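Local coordinates for uncharacterized protein (Thermus thermophilus HB8, PDB 4WVA), which hydrolyses mannosylglycerate, a solute made under osmotic stress, to mannose and glycerate, and probably cleaves glucosylglycerate as well, at residues Val155-His158 with Pro159-Gly163; Ala239-Gln242 with Arg243-Asp247; Ser286-Leu289 with Val290-Glu293. All blocks are in the same frame, centred on the assembly; numbering follows the deposited sequence. Where two conformers were deposited one is given.

Interaction 1 of 3, residues Val155-His158 with Pro159-Gly163; sequences VIVH and PWESG
The imidazole of H158 and the indole of W160 run side by side and point the same way, their planes only 10° apart. They are slid past one another, with H158 and the six-membered ring of W160 having centroids 4.4 Å apart, so the rings barely overlap; the closest atoms are H158 CE1 and W160 CE3, at 3.2 Å. A backbone bond fixes the imidazole: W160 N donates to H158 ND1 over 3.1 Å, 8° out of the ring plane. As H158 NE2 is hydrogen-bonded to the carbonyl of Y207, the ring's rotation is set from two ends and a neutral, NE2-protonated form is likely.

E161, extended beyond CG, slides past I156 in the opposite direction, and I156 CG2 lies 3.6 Å from E161 CB. The E161 carboxylate reaches back to V157, whose N meets E161 OE2 at 2.9 Å, nearly in line with the C-O bond, while OE1 makes a salt bridge to R146 and accepts from the backbone N of T102. E161 N closes the turn on H158 O (2.9 Å), and S162 OG donates to P159 O at 2.7 Å, in the carbonyl plane. This helix-like turn probably forms part of the active-site wall of this (alpha/alpha)6-barrel hydrolase: W160 packs on D165, the probable proton donor, and the carbonyl of G163, a likely substrate-binding residue, is hydrogen-bonded to Tris, probably from the crystallisation liquor.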
loop_
_atom_site.group_PDB
_atom_site.type_symbol
_atom_site.label_atom_id
_atom_site.label_comp_id
_atom_site.label_asym_id
_atom_site.label_seq_id
_atom_site.Cartn_x
_atom_site.Cartn_y
_atom_site.Cartn_z
ATOM N N VAL A 155 -6.778 -14.940 15.303
ATOM C CA VAL A 155 -7.072 -16.358 15.248
ATOM C C VAL A 155 -8.527 -16.639 15.662
ATOM O O VAL A 155 -9.004 -16.038 16.647
ATOM C CB VAL A 155 -6.149 -17.065 16.259
ATOM C CG1 VAL A 155 -6.413 -18.562 16.314
ATOM C CG2 VAL A 155 -4.696 -16.779 15.908
ATOM N N ILE A 156 -9.197 -17.535 14.951
ATOM C CA ILE A 156 -10.454 -18.118 15.420
ATOM C C ILE A 156 -10.154 -19.485 16.027
ATOM O O ILE A 156 -9.302 -20.240 15.531
ATOM C CB ILE A 156 -11.551 -18.197 14.340
ATOM C CG1 ILE A 156 -11.125 -19.003 13.111
ATOM C CG2 ILE A 156 -12.015 -16.787 13.959
ATOM C CD1 ILE A 156 -12.262 -19.369 12.176
ATOM N N VAL A 157 -10.862 -19.792 17.117
ATOM C CA VAL A 157 -10.720 -21.064 17.813
ATOM C C VAL A 157 -11.915 -21.991 17.601
ATOM O O VAL A 157 -11.909 -23.127 18.087
ATOM C CB VAL A 157 -10.444 -20.829 19.313
ATOM C CG1 VAL A 157 -9.120 -20.069 19.476
ATOM C CG2 VAL A 157 -11.586 -20.074 19.982
ATOM N N HIS A 158 -12.912 -21.536 16.839
ATOM C CA HIS A 158 -14.063 -22.352 16.544
ATOM C C HIS A 158 -14.518 -22.019 15.129
ATOM O O HIS A 158 -14.600 -20.837 14.817
ATOM C CB HIS A 158 -15.181 -22.048 17.549
ATOM C CG HIS A 158 -16.212 -23.126 17.624
ATOM N ND1 HIS A 158 -17.014 -23.450 16.557
ATOM C CD2 HIS A 158 -16.537 -23.989 18.616
ATOM C CE1 HIS A 158 -17.789 -24.476 16.878
ATOM N NE2 HIS A 158 -17.528 -24.809 18.133
ATOM N N PRO A 159 -14.842 -23.027 14.306
ATOM C CA PRO A 159 -15.334 -22.740 12.946
ATOM C C PRO A 159 -16.572 -21.816 12.927
ATOM O O PRO A 159 -16.775 -21.063 11.963
ATOM C CB PRO A 159 -15.653 -24.128 12.377
ATOM C CG PRO A 159 -15.758 -25.025 13.573
ATOM C CD PRO A 159 -14.769 -24.482 14.552
ATOM N N TRP A 160 -17.397 -21.864 13.971
ATOM C CA TRP A 160 -18.551 -20.956 14.092
ATOM C C TRP A 160 -18.139 -19.488 14.012
ATOM O O TRP A 160 -18.923 -18.655 13.538
ATOM C CB TRP A 160 -19.350 -21.182 15.390
ATOM C CG TRP A 160 -20.322 -22.351 15.328
ATOM C CD1 TRP A 160 -20.961 -22.798 14.228
ATOM C CD2 TRP A 160 -20.808 -23.150 16.427
ATOM N NE1 TRP A 160 -21.801 -23.848 14.550
ATOM C CE2 TRP A 160 -21.711 -24.089 15.892
ATOM C CE3 TRP A 160 -20.544 -23.176 17.803
ATOM C CZ2 TRP A 160 -22.361 -25.041 16.686
ATOM C CZ3 TRP A 160 -21.177 -24.136 18.585
ATOM C CH2 TRP A 160 -22.077 -25.042 18.024
ATOM N N GLU A 161 -16.926 -19.167 14.472
ATOM C CA GLU A 161 -16.484 -17.774 14.501
ATOM C C GLU A 161 -16.207 -17.182 13.119
ATOM O O GLU A 161 -16.219 -15.951 12.964
ATOM C CB GLU A 161 -15.254 -17.608 15.373
ATOM C CG GLU A 161 -15.479 -18.012 16.811
ATOM C CD GLU A 161 -14.307 -17.678 17.691
ATOM O OE1 GLU A 161 -14.509 -17.007 18.718
ATOM O OE2 GLU A 161 -13.178 -18.064 17.328
ATOM N N SER A 162 -15.990 -18.040 12.133
ATOM C CA SER A 162 -15.893 -17.622 10.730
ATOM C C SER A 162 -17.227 -17.182 10.155
ATOM O O SER A 162 -17.264 -16.526 9.122
ATOM C CB SER A 162 -15.338 -18.746 9.865
ATOM O OG SER A 162 -16.297 -19.791 9.687
ATOM N N GLY A 163 -18.330 -17.570 10.805
ATOM C CA GLY A 163 -19.651 -17.415 10.212
ATOM C C GLY A 163 -19.942 -18.395 9.089
ATOM O O GLY A 163 -21.066 -18.425 8.574
#

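Interaction 2 of 3, residues Ala239-Gln242 with Arg243-Asp247; sequences AILQ and RANRD
Q242 reaches forward along its helix to R246, one turn on. Its CG stands anti to the backbone N and the chain bends at the next bond (chi2 72°), bringing the amide to the edge of the R246 guanidinium, near the plane of that group but with its own plane turned 78° against it. R246 CG also packs 3.3 Å from Q242 O, which accepts R246 N at 3.1 Å. The guanidinium itself is committed to E270.

R243 bonds through its N to A239 O at 3.0 Å. Its side chain also bends at the second torsion, and NE closes a salt bridge with D247 OD2 (2.9 Å), met on the syn side, 18° out of the carboxylate plane. R243 makes a cation-pi contact with F307, whose carbonyl also accepts from NH1, and D247 is gripped further by R112 and T109.

N245 crosses L241 obliquely, with L241 CD1 at 3.7 Å from N245 ND2, an amide nitrogen hydrogen-bonded to Y143. N245 N donates to L241 O at 2.8 Å.

The chemistry is thus mixed: regular helical bonds satisfy the backbone, while the charges of this largely buried stretch are paired, R243 with D247 and R246 with E270, rather than left without counter-charges.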
loop_
_atom_site.group_PDB
_atom_site.type_symbol
_atom_site.label_atom_id
_atom_site.label_comp_id
_atom_site.label_asym_id
_atom_site.label_seq_id
_atom_site.Cartn_x
_atom_site.Cartn_y
_atom_site.Cartn_z
ATOM N N ALA A 239 -10.210 -10.306 6.711
ATOM C CA ALA A 239 -10.517 -9.294 5.714
ATOM C C ALA A 239 -11.591 -8.371 6.241
ATOM O O ALA A 239 -11.519 -7.144 6.075
ATOM C CB ALA A 239 -10.969 -9.928 4.420
ATOM N N ILE A 240 -12.599 -8.956 6.881
ATOM C CA ILE A 240 -13.687 -8.163 7.470
ATOM C C ILE A 240 -13.181 -7.255 8.601
ATOM O O ILE A 240 -13.570 -6.069 8.704
ATOM C CB ILE A 240 -14.857 -9.097 7.901
ATOM C CG1 ILE A 240 -15.608 -9.564 6.641
ATOM C CG2 ILE A 240 -15.811 -8.427 8.884
ATOM C CD1 ILE A 240 -16.541 -10.709 6.899
ATOM N N LEU A 241 -12.285 -7.783 9.433
ATOM C CA LEU A 241 -11.655 -6.986 10.491
ATOM C C LEU A 241 -10.809 -5.838 9.942
ATOM O O LEU A 241 -10.857 -4.725 10.459
ATOM C CB LEU A 241 -10.837 -7.878 11.412
ATOM C CG LEU A 241 -9.999 -7.209 12.515
ATOM C CD1 LEU A 241 -10.832 -6.295 13.403
ATOM C CD2 LEU A 241 -9.309 -8.266 13.359
ATOM N N GLN A 242 -10.033 -6.095 8.892
ATOM C CA GLN A 242 -9.236 -5.021 8.288
ATOM C C GLN A 242 -10.162 -3.917 7.777
ATOM O O GLN A 242 -9.909 -2.742 7.991
ATOM C CB GLN A 242 -8.362 -5.566 7.164
ATOM C CG GLN A 242 -7.610 -4.509 6.347
ATOM C CD GLN A 242 -6.447 -3.839 7.083
ATOM O OE1 GLN A 242 -6.055 -4.238 8.182
ATOM N NE2 GLN A 242 -5.895 -2.803 6.458
ATOM N N ARG A 243 -11.224 -4.295 7.059
ATOM C CA ARG A 243 -12.184 -3.297 6.589
ATOM C C ARG A 243 -12.790 -2.532 7.763
ATOM O O ARG A 243 -12.885 -1.297 7.722
ATOM C CB ARG A 243 -13.274 -3.932 5.733
ATOM C CG ARG A 243 -14.367 -2.974 5.288
ATOM C CD ARG A 243 -13.887 -1.756 4.519
ATOM N NE ARG A 243 -15.017 -0.914 4.139
ATOM C CZ ARG A 243 -15.741 -1.059 3.019
ATOM N NH1 ARG A 243 -15.450 -1.985 2.131
ATOM N NH2 ARG A 243 -16.762 -0.254 2.784
ATOM N N ALA A 244 -13.168 -3.256 8.812
ATOM C CA ALA A 244 -13.794 -2.645 9.959
ATOM C C ALA A 244 -12.833 -1.689 10.674
ATOM O O ALA A 244 -13.259 -0.635 11.126
ATOM C CB ALA A 244 -14.319 -3.709 10.899
ATOM N N ASN A 245 -11.557 -2.061 10.781
ATOM C CA ASN A 245 -10.526 -1.158 11.333
ATOM C C ASN A 245 -10.401 0.145 10.539
ATOM O O ASN A 245 -10.343 1.235 11.126
ATOM C CB ASN A 245 -9.149 -1.816 11.390
ATOM C CG ASN A 245 -9.007 -2.813 12.525
ATOM O OD1 ASN A 245 -9.583 -2.639 13.592
ATOM N ND2 ASN A 245 -8.217 -3.844 12.308
ATOM N N ARG A 246 -10.372 0.047 9.216
ATOM C CA ARG A 246 -10.334 1.239 8.379
ATOM C C ARG A 246 -11.537 2.140 8.636
ATOM O O ARG A 246 -11.420 3.380 8.709
ATOM C CB ARG A 246 -10.312 0.850 6.891
ATOM C CG ARG A 246 -9.071 0.089 6.490
ATOM C CD ARG A 246 -7.999 0.965 5.940
ATOM N NE ARG A 246 -6.844 0.178 5.482
ATOM C CZ ARG A 246 -5.734 0.734 5.028
ATOM N NH1 ARG A 246 -5.645 2.065 4.946
ATOM N NH2 ARG A 246 -4.705 -0.034 4.658
ATOM N N ASP A 247 -12.711 1.531 8.762
ATOM C CA ASP A 247 -13.918 2.299 9.005
ATOM C C ASP A 247 -13.995 2.864 10.437
ATOM O O ASP A 247 -14.495 3.984 10.630
ATOM C CB ASP A 247 -15.150 1.477 8.638
ATOM C CG ASP A 247 -15.239 1.217 7.148
ATOM O OD1 ASP A 247 -14.782 2.094 6.386
ATOM O OD2 ASP A 247 -15.702 0.142 6.746
#

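Interaction 3 of 3, residues Ser286-Leu289 with Val290-Glu293; sequences SWDL and VAGE
D288 turns back toward V290 and A291 because its CG is anti to the backbone N (chi1 176°) and its carboxylate is turned only slightly (chi2 -11°), which brings OD1 within reach of the amides of those two residues. The motif is a beta hairpin whose strands, 283-288 and 293-294, are joined by the four residues L289 to G292, with a G1 beta bulge where G292 and E293 both face D288.

D288 and E293 form the last pair before the turn, antiparallel and hydrogen-bonded: D288 N gives to E293 O at 2.8 Å and E293 N to D288 O at 2.9 Å. The same D288 O is approached by G292 N at 2.7 Å, but the bond is bent and weak. G292 has positive phi, a backbone shape that glycine takes easily, and this brings the chain round into the second strand.

Inside the turn, D288 OD1 serves two backbone amides. A291 N comes to it at 3.1 Å in a nearly straight bond, from above the carboxylate plane (65° out of it), while V290 N at 2.9 Å makes only a weak one. The other oxygen, OD2, is held in a salt bridge by R176.

The side chains of D288 and E293 lie on the same face of the hairpin, with D288 OD2 and E293 OE1 5.9 Å apart; any repulsion is probably eased by their separate arginines, since E293 pairs with R121 of the third subunit. The turn faces that subunit as well: G292 O bonds to its Y115 and A291 O to its R125. Within the turn, the methyl CB of A291 packs against D288 OD2 at 3.5 Å.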
loop_
_atom_site.group_PDB
_atom_site.type_symbol
_atom_site.label_atom_id
_atom_site.label_comp_id
_atom_site.label_asym_id
_atom_site.label_seq_id
_atom_site.Cartn_x
_atom_site.Cartn_y
_atom_site.Cartn_z
ATOM N N SER A 286 -6.931 -19.318 4.011
ATOM C CA SER A 286 -6.833 -19.343 5.456
ATOM C C SER A 286 -5.639 -20.230 5.852
ATOM O O SER A 286 -5.179 -21.064 5.052
ATOM C CB SER A 286 -8.130 -19.888 6.052
ATOM O OG SER A 286 -9.240 -19.044 5.755
ATOM N N TRP A 287 -5.138 -20.020 7.073
ATOM C CA TRP A 287 -4.007 -20.754 7.605
ATOM C C TRP A 287 -4.361 -21.563 8.845
ATOM O O TRP A 287 -5.074 -21.098 9.731
ATOM C CB TRP A 287 -2.863 -19.814 7.935
ATOM C CG TRP A 287 -2.171 -19.187 6.778
ATOM C CD1 TRP A 287 -2.361 -19.424 5.448
ATOM C CD2 TRP A 287 -1.117 -18.232 6.863
ATOM N NE1 TRP A 287 -1.491 -18.664 4.707
ATOM C CE2 TRP A 287 -0.720 -17.926 5.556
ATOM C CE3 TRP A 287 -0.483 -17.586 7.931
ATOM C CZ2 TRP A 287 0.295 -17.010 5.281
ATOM C CZ3 TRP A 287 0.520 -16.677 7.652
ATOM C CH2 TRP A 287 0.890 -16.396 6.338
ATOM N N ASP A 288 -3.819 -22.777 8.900
ATOM C CA ASP A 288 -3.991 -23.670 10.033
ATOM C C ASP A 288 -2.763 -23.562 10.908
ATOM O O ASP A 288 -1.678 -24.004 10.511
ATOM C CB ASP A 288 -4.158 -25.101 9.511
ATOM C CG ASP A 288 -4.257 -26.135 10.612
ATOM O OD1 ASP A 288 -3.995 -25.820 11.789
ATOM O OD2 ASP A 288 -4.566 -27.294 10.238
ATOM N N LEU A 289 -2.923 -22.971 12.080
ATOM C CA LEU A 289 -1.769 -22.691 12.950
ATOM C C LEU A 289 -1.380 -23.877 13.815
ATOM O O LEU A 289 -0.289 -23.876 14.398
ATOM C CB LEU A 289 -1.997 -21.472 13.818
ATOM C CG LEU A 289 -2.198 -20.125 13.104
ATOM C CD1 LEU A 289 -2.309 -19.021 14.137
ATOM C CD2 LEU A 289 -1.100 -19.811 12.115
ATOM N N VAL A 290 -2.244 -24.884 13.906
ATOM C CA VAL A 290 -1.868 -26.117 14.606
ATOM C C VAL A 290 -0.886 -26.905 13.734
ATOM O O VAL A 290 0.187 -27.292 14.200
ATOM C CB VAL A 290 -3.114 -26.948 14.981
ATOM C CG1 VAL A 290 -2.720 -28.330 15.491
ATOM C CG2 VAL A 290 -3.941 -26.192 16.009
ATOM N N ALA A 291 -1.240 -27.104 12.459
ATOM C CA ALA A 291 -0.362 -27.745 11.482
ATOM C C ALA A 291 0.760 -26.801 11.042
ATOM O O ALA A 291 1.827 -27.247 10.608
ATOM C CB ALA A 291 -1.154 -28.193 10.272
ATOM N N GLY A 292 0.527 -25.498 11.174
ATOM C CA GLY A 292 1.472 -24.481 10.665
ATOM C C GLY A 292 1.536 -24.418 9.145
ATOM O O GLY A 292 2.634 -24.249 8.569
ATOM N N GLU A 293 0.372 -24.523 8.495
ATOM C CA GLU A 293 0.277 -24.635 7.037
ATOM C C GLU A 293 -0.866 -23.824 6.473
ATOM O O GLU A 293 -1.945 -23.793 7.070
ATOM C CB GLU A 293 -0.057 -26.071 6.642
ATOM C CG GLU A 293 0.977 -27.074 7.047
ATOM C CD GLU A 293 0.549 -28.490 6.737
ATOM O OE1 GLU A 293 -0.565 -28.721 6.196
ATOM O OE2 GLU A 293 1.343 -29.384 7.049
#

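From the N terminus the three contacts come in series, none nested in or crossing another. Interaction 1 closes a turn in the loop between helices 121-146 and 171-175. Interaction 2 closes no loop but is a stretch of helix 235-254. Interaction 3 closes the hairpin between strands 283-288 and 293-294. Strand 232-233 ties the first and third: V232 is backbone hydrogen-bonded to I156 and V233 to W287. V155 CG2, in one of two conformers, also lies 3.7 Å from L289 CD1. Interaction 2 stands apart, its nearest atoms about 6 Å from interaction 1 and about 9 Å from interaction 3; it stays within its helix, which follows strand 232-233 in the chain.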